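Local coordinates for protein CT296 (Chlamydia trachomatis, PDB 3QH6) that is of unknown function but resembles Fe(II) 2-oxoglutarate-dependent enzymes in its structure, at residues K12-F15 and H20-F23; A5-E10 and A81-H86; Q99-I104 and G130-D135; V29-Q34 and V72-L77; L92-W97 and L105-D110. One frame throughout, in Å; residues are numbered along the deposited sequence.

Contact 1: residues K12-F15 and H20-F23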
# COMPACT_ATOMS: atom_id res chain seq x y z
N LYS A 12 -3.48 -15.96 -3.27
CA LYS A 12 -2.14 -16.42 -2.86
C LYS A 12 -1.39 -16.98 -4.06
O LYS A 12 -0.18 -16.72 -4.26
CB LYS A 12 -2.22 -17.48 -1.75
CG LYS A 12 -2.71 -16.97 -0.37
CD LYS A 12 -3.10 -18.16 0.52
CE LYS A 12 -3.74 -17.73 1.83
NZ LYS A 12 -2.84 -18.02 2.98
N ARG A 13 -2.09 -17.75 -4.89
CA ARG A 13 -1.44 -18.39 -6.03
C ARG A 13 -1.00 -17.37 -7.04
O ARG A 13 0.05 -17.52 -7.62
CB ARG A 13 -2.40 -19.39 -6.70
CG ARG A 13 -2.65 -20.59 -5.82
CD ARG A 13 -3.70 -21.56 -6.40
NE ARG A 13 -3.57 -22.85 -5.74
CZ ARG A 13 -4.46 -23.83 -5.81
NH1 ARG A 13 -5.59 -23.67 -6.49
NH2 ARG A 13 -4.23 -24.97 -5.18
N TYR A 14 -1.79 -16.31 -7.23
CA TYR A 14 -1.39 -15.27 -8.18
C TYR A 14 -0.11 -14.59 -7.66
O TYR A 14 0.84 -14.38 -8.42
CB TYR A 14 -2.52 -14.23 -8.36
CG TYR A 14 -2.28 -13.30 -9.54
CD1 TYR A 14 -2.75 -13.63 -10.80
CD2 TYR A 14 -1.55 -12.12 -9.39
CE1 TYR A 14 -2.54 -12.81 -11.88
CE2 TYR A 14 -1.33 -11.28 -10.49
CZ TYR A 14 -1.83 -11.64 -11.72
OH TYR A 14 -1.62 -10.84 -12.83
N PHE A 15 -0.07 -14.27 -6.37
CA PHE A 15 1.09 -13.59 -5.78
C PHE A 15 2.34 -14.50 -5.85
O PHE A 15 3.48 -14.06 -6.14
CB PHE A 15 0.77 -13.19 -4.35
CG PHE A 15 1.90 -12.50 -3.66
CD1 PHE A 15 2.76 -13.20 -2.87
CD2 PHE A 15 2.12 -11.14 -3.85
CE1 PHE A 15 3.84 -12.55 -2.24
CE2 PHE A 15 3.19 -10.49 -3.23
CZ PHE A 15 4.04 -11.20 -2.44
N HIS A 20 3.43 -10.26 -7.24
CA HIS A 20 2.67 -9.11 -6.88
C HIS A 20 1.21 -9.51 -7.07
O HIS A 20 0.92 -10.51 -7.75
CB HIS A 20 2.98 -7.89 -7.79
CG HIS A 20 2.57 -8.08 -9.22
ND1 HIS A 20 3.48 -8.41 -10.21
CD2 HIS A 20 1.36 -8.01 -9.83
CE1 HIS A 20 2.84 -8.54 -11.37
NE2 HIS A 20 1.56 -8.29 -11.16
N ILE A 21 0.34 -8.72 -6.50
CA ILE A 21 -1.10 -8.86 -6.80
C ILE A 21 -1.76 -7.52 -6.57
O ILE A 21 -1.52 -6.83 -5.56
CB ILE A 21 -1.75 -9.98 -5.94
CG1 ILE A 21 -3.24 -10.10 -6.25
CG2 ILE A 21 -1.56 -9.72 -4.43
CD1 ILE A 21 -3.90 -11.39 -5.68
N LEU A 22 -2.62 -7.14 -7.51
CA LEU A 22 -3.33 -5.86 -7.47
C LEU A 22 -4.77 -6.06 -7.05
O LEU A 22 -5.45 -6.90 -7.64
CB LEU A 22 -3.32 -5.27 -8.90
CG LEU A 22 -4.14 -3.98 -9.09
CD1 LEU A 22 -3.65 -2.88 -8.17
CD2 LEU A 22 -4.11 -3.50 -10.54
N PHE A 23 -5.25 -5.30 -6.06
CA PHE A 23 -6.65 -5.40 -5.59
C PHE A 23 -7.40 -4.11 -5.79
O PHE A 23 -6.95 -3.05 -5.33
CB PHE A 23 -6.71 -5.70 -4.07
CG PHE A 23 -6.36 -7.11 -3.70
CD1 PHE A 23 -5.11 -7.43 -3.22
CD2 PHE A 23 -7.29 -8.12 -3.83
CE1 PHE A 23 -4.79 -8.74 -2.90
CE2 PHE A 23 -6.95 -9.41 -3.51
CZ PHE A 23 -5.73 -9.72 -3.04
O HOH W 1 -1.10 -8.15 -12.55

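Contact 2: residues A5-E10 and A81-H86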
# COMPACT_ATOMS: atom_id res chain seq x y z
N ALA A 5 -12.69 -8.39 4.77
CA ALA A 5 -11.96 -8.82 3.57
C ALA A 5 -11.12 -10.06 3.91
O ALA A 5 -10.47 -10.13 4.95
CB ALA A 5 -11.06 -7.68 3.09
N VAL A 6 -11.14 -11.06 3.03
CA VAL A 6 -10.43 -12.30 3.29
C VAL A 6 -9.72 -12.75 2.02
O VAL A 6 -10.31 -12.75 0.95
CB VAL A 6 -11.45 -13.36 3.74
CG1 VAL A 6 -10.88 -14.72 3.76
CG2 VAL A 6 -11.98 -13.00 5.13
N LEU A 7 -8.43 -13.07 2.12
CA LEU A 7 -7.70 -13.61 0.97
C LEU A 7 -8.22 -14.97 0.55
O LEU A 7 -8.53 -15.81 1.39
CB LEU A 7 -6.22 -13.77 1.33
CG LEU A 7 -5.40 -12.49 1.31
CD1 LEU A 7 -3.99 -12.75 1.93
CD2 LEU A 7 -5.29 -11.99 -0.12
N HIS A 8 -8.30 -15.21 -0.76
CA HIS A 8 -8.66 -16.52 -1.28
C HIS A 8 -7.36 -17.23 -1.72
O HIS A 8 -6.38 -16.59 -2.13
CB HIS A 8 -9.62 -16.35 -2.46
CG HIS A 8 -10.23 -17.63 -2.93
ND1 HIS A 8 -9.67 -18.39 -3.94
CD2 HIS A 8 -11.37 -18.26 -2.56
CE1 HIS A 8 -10.43 -19.46 -4.15
NE2 HIS A 8 -11.48 -19.39 -3.34
N LEU A 9 -7.36 -18.56 -1.66
CA LEU A 9 -6.23 -19.35 -2.17
C LEU A 9 -5.76 -18.90 -3.56
O LEU A 9 -4.55 -18.94 -3.88
CB LEU A 9 -6.63 -20.82 -2.19
CG LEU A 9 -5.58 -21.77 -2.74
CD1 LEU A 9 -4.30 -21.60 -1.93
CD2 LEU A 9 -6.09 -23.21 -2.69
N GLU A 10 -6.66 -18.42 -4.40
CA GLU A 10 -6.24 -18.04 -5.75
C GLU A 10 -5.52 -16.70 -5.77
O GLU A 10 -4.73 -16.43 -6.70
CB GLU A 10 -7.43 -17.98 -6.70
CG GLU A 10 -8.04 -19.35 -7.06
CD GLU A 10 -7.05 -20.30 -7.76
OE1 GLU A 10 -6.14 -19.84 -8.48
OE2 GLU A 10 -7.20 -21.53 -7.58
N ALA A 81 -0.21 -8.82 4.19
CA ALA A 81 1.17 -8.95 3.67
C ALA A 81 1.87 -10.17 4.25
O ALA A 81 2.57 -10.91 3.54
CB ALA A 81 1.96 -7.68 4.01
N ALA A 82 1.69 -10.42 5.55
CA ALA A 82 2.37 -11.55 6.18
C ALA A 82 1.80 -12.83 5.60
O ALA A 82 2.53 -13.78 5.35
CB ALA A 82 2.16 -11.51 7.71
N GLU A 83 0.49 -12.85 5.38
CA GLU A 83 -0.16 -14.05 4.83
C GLU A 83 0.33 -14.41 3.41
O GLU A 83 0.61 -15.56 3.10
CB GLU A 83 -1.70 -13.86 4.83
CG GLU A 83 -2.46 -15.10 4.44
CD GLU A 83 -3.94 -15.01 4.76
OE1 GLU A 83 -4.39 -13.93 5.23
OE2 GLU A 83 -4.65 -16.02 4.53
N LEU A 84 0.44 -13.39 2.56
CA LEU A 84 0.91 -13.56 1.19
C LEU A 84 2.37 -14.02 1.13
O LEU A 84 2.73 -14.78 0.23
CB LEU A 84 0.81 -12.24 0.42
CG LEU A 84 -0.61 -11.86 0.01
CD1 LEU A 84 -0.72 -10.38 -0.37
CD2 LEU A 84 -1.11 -12.81 -1.15
N THR A 85 3.17 -13.56 2.09
CA THR A 85 4.61 -13.84 2.09
C THR A 85 4.99 -15.01 2.99
O THR A 85 6.17 -15.36 3.08
CB THR A 85 5.42 -12.61 2.48
OG1 THR A 85 5.03 -12.13 3.79
CG2 THR A 85 5.20 -11.52 1.49
N HIS A 86 4.00 -15.66 3.60
CA HIS A 86 4.26 -16.74 4.58
C HIS A 86 5.21 -16.35 5.70
O HIS A 86 6.07 -17.13 6.09
CB HIS A 86 4.77 -18.00 3.89
CG HIS A 86 3.76 -18.68 3.03
ND1 HIS A 86 3.88 -19.99 2.62
CD2 HIS A 86 2.59 -18.23 2.50
CE1 HIS A 86 2.84 -20.32 1.87
NE2 HIS A 86 2.04 -19.26 1.78
O HOH W 2 -7.33 -13.37 4.70

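Contact 3: residues Q99-I104 and G130-D135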
# COMPACT_ATOMS: atom_id res chain seq x y z
N GLN A 99 4.13 11.23 -5.92
CA GLN A 99 3.31 11.79 -6.99
C GLN A 99 3.44 10.94 -8.29
O GLN A 99 2.51 10.87 -9.09
CB GLN A 99 3.73 13.25 -7.25
CG GLN A 99 3.44 13.76 -8.65
CD GLN A 99 1.99 13.55 -9.07
OE1 GLN A 99 1.07 13.84 -8.31
NE2 GLN A 99 1.80 13.03 -10.28
N LYS A 100 4.59 10.31 -8.49
CA LYS A 100 4.90 9.59 -9.74
C LYS A 100 5.48 8.21 -9.42
O LYS A 100 6.19 8.05 -8.42
CB LYS A 100 5.94 10.39 -10.54
CG LYS A 100 5.73 11.89 -10.50
CD LYS A 100 6.76 12.62 -11.36
CE LYS A 100 6.25 14.00 -11.76
NZ LYS A 100 5.06 13.92 -12.65
N GLN A 101 5.24 7.22 -10.27
CA GLN A 101 5.67 5.86 -9.93
C GLN A 101 7.19 5.71 -9.98
O GLN A 101 7.74 4.81 -9.36
CB GLN A 101 4.99 4.80 -10.80
CG GLN A 101 5.51 4.64 -12.20
CD GLN A 101 5.06 3.31 -12.81
OE1 GLN A 101 3.87 3.07 -12.98
NE2 GLN A 101 6.02 2.44 -13.09
N GLU A 102 7.85 6.61 -10.70
CA GLU A 102 9.29 6.58 -10.85
C GLU A 102 9.98 6.85 -9.51
O GLU A 102 11.19 6.61 -9.36
CB GLU A 102 9.73 7.64 -11.87
CG GLU A 102 9.37 7.30 -13.32
CD GLU A 102 7.90 7.55 -13.66
OE1 GLU A 102 7.21 8.29 -12.92
OE2 GLU A 102 7.43 6.99 -14.67
N GLU A 103 9.21 7.34 -8.55
CA GLU A 103 9.76 7.74 -7.25
C GLU A 103 9.87 6.52 -6.33
O GLU A 103 10.53 6.55 -5.28
CB GLU A 103 8.88 8.85 -6.65
CG GLU A 103 9.07 10.20 -7.35
CD GLU A 103 8.07 11.26 -6.94
OE1 GLU A 103 6.99 10.91 -6.41
OE2 GLU A 103 8.37 12.46 -7.14
N ILE A 104 9.25 5.43 -6.75
CA ILE A 104 9.23 4.20 -5.97
C ILE A 104 10.48 3.42 -6.31
O ILE A 104 10.53 2.74 -7.34
CB ILE A 104 8.01 3.34 -6.36
CG1 ILE A 104 6.73 4.16 -6.23
CG2 ILE A 104 7.96 2.06 -5.51
CD1 ILE A 104 5.49 3.40 -6.70
N GLY A 130 10.38 -6.59 -3.91
CA GLY A 130 11.43 -6.13 -4.82
C GLY A 130 11.08 -4.83 -5.53
O GLY A 130 10.38 -3.99 -5.00
N GLU A 131 11.58 -4.66 -6.75
CA GLU A 131 11.32 -3.43 -7.53
C GLU A 131 9.84 -3.29 -7.90
O GLU A 131 9.16 -4.29 -8.13
CB GLU A 131 12.18 -3.45 -8.81
CG GLU A 131 13.69 -3.66 -8.49
CD GLU A 131 14.58 -2.65 -9.18
OE1 GLU A 131 14.14 -2.05 -10.19
OE2 GLU A 131 15.74 -2.47 -8.72
N TYR A 132 9.36 -2.06 -7.99
CA TYR A 132 7.99 -1.80 -8.41
C TYR A 132 7.76 -2.41 -9.79
O TYR A 132 8.57 -2.18 -10.72
CB TYR A 132 7.71 -0.29 -8.43
CG TYR A 132 6.25 0.03 -8.64
CD1 TYR A 132 5.33 -0.20 -7.62
CD2 TYR A 132 5.79 0.57 -9.84
CE1 TYR A 132 4.01 0.09 -7.79
CE2 TYR A 132 4.45 0.86 -10.02
CZ TYR A 132 3.57 0.61 -8.98
OH TYR A 132 2.24 0.88 -9.11
N PRO A 133 6.68 -3.20 -9.95
CA PRO A 133 6.45 -3.89 -11.23
C PRO A 133 5.89 -2.98 -12.30
O PRO A 133 4.93 -2.24 -12.08
CB PRO A 133 5.42 -4.97 -10.87
CG PRO A 133 4.73 -4.46 -9.71
CD PRO A 133 5.74 -3.67 -8.92
N GLN A 134 6.50 -3.07 -13.48
CA GLN A 134 6.11 -2.25 -14.61
C GLN A 134 4.88 -2.84 -15.31
O GLN A 134 4.70 -4.06 -15.37
CB GLN A 134 7.29 -2.11 -15.58
CG GLN A 134 8.51 -1.43 -14.96
CD GLN A 134 8.20 -0.03 -14.43
OE1 GLN A 134 8.22 0.21 -13.21
NE2 GLN A 134 7.92 0.89 -15.34
N ASP A 135 4.04 -1.95 -15.81
CA ASP A 135 2.85 -2.34 -16.56
C ASP A 135 1.87 -3.17 -15.72
O ASP A 135 1.27 -4.11 -16.23
CB ASP A 135 3.23 -3.11 -17.82
O HOH W 3 11.33 -0.10 -7.33

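Contact 4: residues V29-Q34 and V72-L77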
# COMPACT_ATOMS: atom_id res chain seq x y z
N VAL A 29 -12.26 4.30 0.20
CA VAL A 29 -11.89 5.48 -0.58
C VAL A 29 -11.91 6.77 0.24
O VAL A 29 -11.11 7.66 -0.01
CB VAL A 29 -12.81 5.62 -1.81
CG1 VAL A 29 -12.76 7.05 -2.37
CG2 VAL A 29 -12.43 4.58 -2.86
N SER A 30 -12.81 6.86 1.23
CA SER A 30 -12.92 8.06 2.07
C SER A 30 -11.75 8.21 3.02
O SER A 30 -11.28 9.32 3.27
CB SER A 30 -14.24 8.03 2.86
OG SER A 30 -14.45 6.76 3.44
N ASP A 31 -11.27 7.10 3.57
CA ASP A 31 -10.05 7.12 4.36
C ASP A 31 -8.83 7.53 3.53
O ASP A 31 -7.96 8.23 4.03
CB ASP A 31 -9.79 5.75 5.00
CG ASP A 31 -10.80 5.43 6.09
OD1 ASP A 31 -11.43 6.38 6.63
OD2 ASP A 31 -10.96 4.23 6.42
N CYS A 32 -8.76 7.08 2.28
CA CYS A 32 -7.63 7.50 1.43
C CYS A 32 -7.62 9.00 1.12
O CYS A 32 -6.58 9.64 1.24
CB CYS A 32 -7.58 6.69 0.14
SG CYS A 32 -7.28 4.97 0.44
N LYS A 33 -8.75 9.55 0.70
CA LYS A 33 -8.84 11.00 0.42
C LYS A 33 -8.57 11.87 1.65
O LYS A 33 -7.97 12.94 1.54
CB LYS A 33 -10.24 11.35 -0.11
CG LYS A 33 -10.69 10.53 -1.31
CD LYS A 33 -9.82 10.76 -2.53
CE LYS A 33 -10.49 10.21 -3.78
NZ LYS A 33 -11.72 10.96 -4.11
N GLN A 34 -9.04 11.44 2.82
CA GLN A 34 -8.78 12.17 4.05
C GLN A 34 -7.28 12.23 4.32
O GLN A 34 -6.74 13.30 4.56
CB GLN A 34 -9.54 11.57 5.24
N VAL A 72 -3.31 1.09 7.83
CA VAL A 72 -2.57 -0.19 7.83
C VAL A 72 -3.29 -1.16 8.76
O VAL A 72 -3.56 -2.31 8.42
CB VAL A 72 -1.11 0.02 8.33
CG1 VAL A 72 -0.48 -1.32 8.68
CG2 VAL A 72 -0.31 0.77 7.29
N LYS A 73 -3.63 -0.67 9.95
CA LYS A 73 -4.22 -1.54 10.98
C LYS A 73 -5.69 -1.88 10.72
O LYS A 73 -6.12 -3.00 10.98
CB LYS A 73 -4.13 -0.85 12.34
CG LYS A 73 -2.69 -0.59 12.82
CD LYS A 73 -1.98 -1.89 13.12
CE LYS A 73 -0.80 -1.67 14.03
NZ LYS A 73 0.38 -1.20 13.28
N ARG A 74 -6.47 -0.92 10.26
CA ARG A 74 -7.90 -1.16 10.13
C ARG A 74 -8.22 -1.89 8.84
O ARG A 74 -9.27 -2.51 8.73
CB ARG A 74 -8.69 0.15 10.18
CG ARG A 74 -8.53 0.91 11.52
CD ARG A 74 -9.21 2.27 11.46
NE ARG A 74 -10.66 2.11 11.34
CZ ARG A 74 -11.47 3.00 10.78
NH1 ARG A 74 -10.97 4.09 10.23
NH2 ARG A 74 -12.79 2.78 10.77
N VAL A 75 -7.32 -1.82 7.87
CA VAL A 75 -7.50 -2.62 6.65
C VAL A 75 -6.72 -3.94 6.77
O VAL A 75 -6.87 -4.82 5.95
CB VAL A 75 -7.11 -1.80 5.40
CG1 VAL A 75 -7.32 -2.60 4.13
CG2 VAL A 75 -7.96 -0.52 5.36
N ARG A 76 -5.92 -4.06 7.83
CA ARG A 76 -5.12 -5.27 8.11
C ARG A 76 -4.07 -5.56 7.05
O ARG A 76 -3.73 -6.72 6.79
CB ARG A 76 -6.01 -6.51 8.31
CG ARG A 76 -7.13 -6.27 9.32
CD ARG A 76 -7.98 -7.51 9.50
NE ARG A 76 -7.28 -8.61 10.15
CZ ARG A 76 -6.78 -9.67 9.52
NH1 ARG A 76 -6.87 -9.80 8.20
NH2 ARG A 76 -6.17 -10.63 10.22
N LEU A 77 -3.54 -4.50 6.44
CA LEU A 77 -2.47 -4.62 5.46
C LEU A 77 -1.26 -5.38 6.00
O LEU A 77 -0.61 -6.09 5.25
CB LEU A 77 -1.99 -3.24 5.00
CG LEU A 77 -3.04 -2.40 4.28
CD1 LEU A 77 -2.42 -1.12 3.73
CD2 LEU A 77 -3.70 -3.21 3.14

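Contact 5: residues L92-W97 and L105-D110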
# COMPACT_ATOMS: atom_id res chain seq x y z
N LEU A 92 4.88 -2.14 9.63
CA LEU A 92 5.28 -1.00 8.81
C LEU A 92 6.59 -0.43 9.34
O LEU A 92 6.67 -0.11 10.52
CB LEU A 92 4.18 0.06 8.85
CG LEU A 92 4.45 1.31 8.00
CD1 LEU A 92 4.34 0.99 6.54
CD2 LEU A 92 3.46 2.44 8.36
N VAL A 93 7.60 -0.28 8.47
CA VAL A 93 8.91 0.24 8.89
C VAL A 93 9.27 1.53 8.15
O VAL A 93 10.02 2.36 8.66
CB VAL A 93 10.04 -0.82 8.71
CG1 VAL A 93 9.82 -1.98 9.68
CG2 VAL A 93 10.15 -1.32 7.22
N ARG A 94 8.75 1.72 6.94
CA ARG A 94 9.08 2.91 6.15
C ARG A 94 7.92 3.24 5.26
O ARG A 94 7.14 2.34 4.92
CB ARG A 94 10.31 2.64 5.26
CG ARG A 94 11.62 2.51 6.04
CD ARG A 94 12.81 2.23 5.08
NE ARG A 94 12.73 0.90 4.48
CZ ARG A 94 13.06 -0.22 5.12
NH1 ARG A 94 13.46 -0.16 6.38
NH2 ARG A 94 12.97 -1.40 4.52
N ASP A 95 7.78 4.50 4.85
CA ASP A 95 6.79 4.81 3.83
C ASP A 95 7.23 6.00 2.96
O ASP A 95 8.20 6.67 3.27
CB ASP A 95 5.42 5.02 4.48
CG ASP A 95 5.29 6.36 5.12
OD1 ASP A 95 5.64 7.37 4.46
OD2 ASP A 95 4.84 6.40 6.28
N LEU A 96 6.55 6.23 1.85
CA LEU A 96 6.89 7.39 1.02
C LEU A 96 5.63 7.82 0.31
O LEU A 96 4.95 7.01 -0.32
CB LEU A 96 7.96 7.02 -0.02
CG LEU A 96 8.45 8.11 -0.98
CD1 LEU A 96 9.25 9.20 -0.29
CD2 LEU A 96 9.28 7.53 -2.12
N TRP A 97 5.31 9.10 0.39
CA TRP A 97 4.16 9.62 -0.33
C TRP A 97 4.64 10.07 -1.69
O TRP A 97 5.50 10.93 -1.78
CB TRP A 97 3.61 10.80 0.45
CG TRP A 97 2.44 11.45 -0.20
CD1 TRP A 97 1.43 10.84 -0.87
CD2 TRP A 97 2.16 12.86 -0.23
NE1 TRP A 97 0.52 11.80 -1.32
CE2 TRP A 97 0.96 13.03 -0.93
CE3 TRP A 97 2.82 13.98 0.27
CZ2 TRP A 97 0.40 14.29 -1.15
CZ3 TRP A 97 2.28 15.22 0.05
CH2 TRP A 97 1.07 15.37 -0.66
N LEU A 105 11.49 3.49 -5.46
CA LEU A 105 12.76 2.84 -5.80
C LEU A 105 12.87 1.48 -5.10
O LEU A 105 12.00 1.14 -4.31
CB LEU A 105 13.93 3.73 -5.38
CG LEU A 105 13.75 5.16 -5.86
CD1 LEU A 105 14.80 6.09 -5.26
CD2 LEU A 105 13.81 5.14 -7.36
N PHE A 106 13.92 0.72 -5.37
CA PHE A 106 14.09 -0.58 -4.72
C PHE A 106 14.17 -0.47 -3.18
O PHE A 106 14.86 0.39 -2.63
CB PHE A 106 15.37 -1.29 -5.26
CG PHE A 106 15.63 -2.63 -4.61
CD1 PHE A 106 14.88 -3.73 -4.96
CD2 PHE A 106 16.62 -2.80 -3.66
CE1 PHE A 106 15.10 -4.97 -4.37
CE2 PHE A 106 16.85 -4.04 -3.08
CZ PHE A 106 16.06 -5.13 -3.45
N ASP A 107 13.49 -1.40 -2.50
CA ASP A 107 13.58 -1.55 -1.06
C ASP A 107 13.58 -3.04 -0.80
O ASP A 107 12.82 -3.78 -1.43
CB ASP A 107 12.37 -0.86 -0.38
CG ASP A 107 12.47 -0.84 1.14
OD1 ASP A 107 12.39 -1.92 1.75
OD2 ASP A 107 12.54 0.26 1.74
N ASP A 108 14.44 -3.51 0.09
CA ASP A 108 14.60 -4.96 0.27
C ASP A 108 13.66 -5.55 1.32
O ASP A 108 13.83 -6.72 1.71
CB ASP A 108 16.08 -5.31 0.61
CG ASP A 108 16.49 -4.87 2.01
OD1 ASP A 108 15.77 -4.05 2.61
OD2 ASP A 108 17.56 -5.32 2.49
N CYS A 109 12.64 -4.78 1.74
CA CYS A 109 11.68 -5.29 2.75
C CYS A 109 10.95 -6.57 2.29
O CYS A 109 10.94 -6.90 1.12
CB CYS A 109 10.65 -4.20 3.13
SG CYS A 109 9.57 -3.70 1.72
N ASP A 110 10.34 -7.29 3.24
CA ASP A 110 9.64 -8.53 2.91
C ASP A 110 8.53 -8.27 1.89
O ASP A 110 8.32 -9.05 0.97
CB ASP A 110 9.03 -9.16 4.17
CG ASP A 110 10.07 -9.54 5.20
OD1 ASP A 110 10.75 -8.63 5.70
OD2 ASP A 110 10.18 -10.75 5.51
O HOH W 4 14.46 -4.25 5.17

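Contact 1: residues K12-F15 and H20-F23
Tyr14 and Phe15 of helix 9-18 pack against His20 and Ile21 of strand 20-23, an edge strand of the antiparallel sheet. This is a helix-turn-strand unit, with only four residues between the two segments. The closest CA atoms across the turn are those of Phe15 and His20. No direct hydrogen bond joins the segments.

Tyr14 can be followed outward. Its CG is anti to the backbone N (chi1 -168°), which sets the ring alongside Ile21 with its CD2 edge at His20 O. Tyr14 CB lies 4.1 Å from Ile21 CD1. Further out, Tyr14 CD2 sits 4.1 Å from Ile21 CB, and CG1 of that isoleucine is equally near. Tyr14 CD2 is also 3.4 Å from His20 O, which lies near the ring plane. CE2 passes this carbonyl oxygen too. Both His20 N and His20 O are buried with no polar partner in the model.

Phe15 touches the other branch of Ile21. Phe15 CD2 is 4.0 Å from Ile21 CG2 and 3.7 Å from His20 CA. The phenylalanine also packs on Leu84 and Thr85 of helix 77-85. The strand side is tied in by backbone bonds from Ile21 to Phe127.

At the tip, one water bridges the two aromatic side chains. It lies 2.8 Å from Tyr14 OH and 3.0 Å from His20 NE2, in the plane of the imidazole.

Contact 2: residues A5-E10 and A81-H86
Leu7 reaches from the N-terminal arm to Glu83 and Leu84 on helix 77-85. The contact is small and is carried by one methyl group, Leu7 CD1. No direct hydrogen bond crosses it.

Along the second segment, Ala81 comes first. Its carbonyl oxygen takes the Thr85 hydroxyl, with Thr85 OG1 to Ala81 O at 2.8 Å, and also the backbone N of Thr85. The two donors come from opposite faces of the carbonyl plane.

Glu83 follows, pointing at the arm. Its CG is anti to the backbone N (chi1 -173°) and the chain beyond is extended. The whole side chain from CB to OE1 therefore runs past Leu7 CD1, with Glu83 OE1 nearest to Leu7 CD1 at 3.5 Å. Glu83 OE1 also accepts from a water at 3.0 Å, and this water takes the N-H of Leu7 N at 2.8 Å. The other carboxylate oxygen, OE2, forms a salt bridge with Lys12.

Leu84 adds the apolar half, with Leu84 CG 4.0 Å from Leu7 CD1. It also packs on Phe15 and Phe127.

His86 leaves helical backbone angles. It has positive phi, with a weak bond from His86 N back to Glu83 O, as in a Schellman motif. On the arm, His8 sits at the N-cap of helix 9-18, and His8 ND1 accepts from Glu10 N at 3.0 Å. Leu7 thus joins the start of one helix to the last turns of another, each with a recognised helix-capping arrangement.

Contact 3: residues Q99-I104 and G130-D135
Ile104 and Tyr132 meet in a CH-pi contact between two loops of the sheet. One loop follows strand 91-98 and contains a 3-10 turn at 101-103. The other follows strand 125-128. Ile104 CD1 stands over the centre of the Tyr132 ring, 3.8 Å from the centroid and 14° off the normal. Ile104 CG2 reaches back to Tyr132 CB at 3.8 Å.

Gln101 meets the same ring at its edge. Its amide is nearly perpendicular to the ring plane, at 87°. The Gln134 side chain, bent at chi2, brings its amide up to that of Gln101.

Further out, Tyr132 OH is hydrogen-bonded to Phe137 O, which helps fix the far end of the ring. Phe128 meets this ring edge-to-face. Ile104 rests on Leu114 and Ile147 of the sheet.

Bonds from Glu103 N to Lys100 O and Ile104 N to Gln101 O hold the 3-10 turn. Separately, Glu103 OE1 gathers two backbone N-H groups leading into it, Gln99 N at 2.9 Å and Lys100 N at 3.2 Å. The second comes from above the carboxylate plane. A water also links the loops, donating to Ile104 O at 3.0 Å and accepting from Tyr132 N at 2.9 Å.

Contact 4: residues V29-Q34 and V72-L77
Asp31 OD2 and Arg74 NH1 form the one polar pair across this contact, a long salt bridge of 3.8 Å. It spans helix 29-42 and helix 66-75 at the surface. The oxygen lies well out of the guanidinium plane, so no N-H points at it. The carboxylate and guanidinium planes are 54° apart.

Asp31 projects from the first turn of its helix. Arg74 leaves the last turn of the other, and its chain bends at chi3 (66°) before the guanidinium group. The two side chains cross at about a right angle.

The backbones stay well apart, with the closest CA atoms, Asp31 and Arg74, separated by 10.3 Å. Just beyond Arg74, the helix ends in a Schellman motif. Arg76 has positive phi, Leu77 N bonds to Val72 O at 3.0 Å, and Arg76 N bonds weakly to Lys73 O. The Leu77 side chain touches Leu148 and Phe150 of strand 145-151.

The attraction is between charges alone. It probably adds little directional constraint to the helix spacing.

Contact 5: residues L92-W97 and L105-D110
Residues 92-97 of strand 91-98 are extended, and facing them is an irregular loop, 105-110, with no backbone hydrogen bond between them. Arg94 spans the gap and grips Asp107 side-on with two nitrogens. Arg94 NE donates to Asp107 OD2 at 2.8 Å, and Arg94 NH2 to Asp107 OD1 at 2.9 Å, the latter with an angle of 165°. Each oxygen uses its syn lone pair. The two planes are 18° apart. A bend at chi3 (-69°) helps turn the guanidinium edge to the carboxylate.

Asp107 OD1 has a second donor: its anti lone pair takes Cys109 N at 2.9 Å, making an Asx turn. Cys109 CB lies 3.9 Å from Arg94 NH2. Val93 CG2 lies over one guanidinium face.

A water accepts from Arg94 NH2 at 3.3 Å and donates to Asp108 OD1 at 2.9 Å. That oxygen also binds a tetraethylene glycol, probably from the crystallisation liquor. Asp107 OD2 has a weak, long ion pair with Arg149.

The bidentate bridge holds the carboxylate nearly coplanar with the guanidinium, edge to edge, while the Asx turn ties it to its own loop. The paired charges probably favour an ionised carboxylate and help hold the loop beside strand 91-98.

In the fold
Contacts 1 and 5 lie at the two outermost strands of the five-stranded antiparallel sheet, 20-23 and 91-98, with centres about 18 Å apart. Contacts 1 and 2 share helix 9-18 and touch, their centres about 8 Å apart. Contact 4 joins helices 29-42 and 66-75, and its second segment runs on into helix 77-85 of contact 2. Contacts 1 and 4 fall within the chain span that contact 2 closes. Contacts 3 and 5 follow, cross along the chain and touch, about 12 Å between centres. The helical contacts 1, 2 and 4 thus come earlier and the loop contacts 3 and 5 later. The antiparallel sheet and the family's clan are consistent with a cupin-like fold.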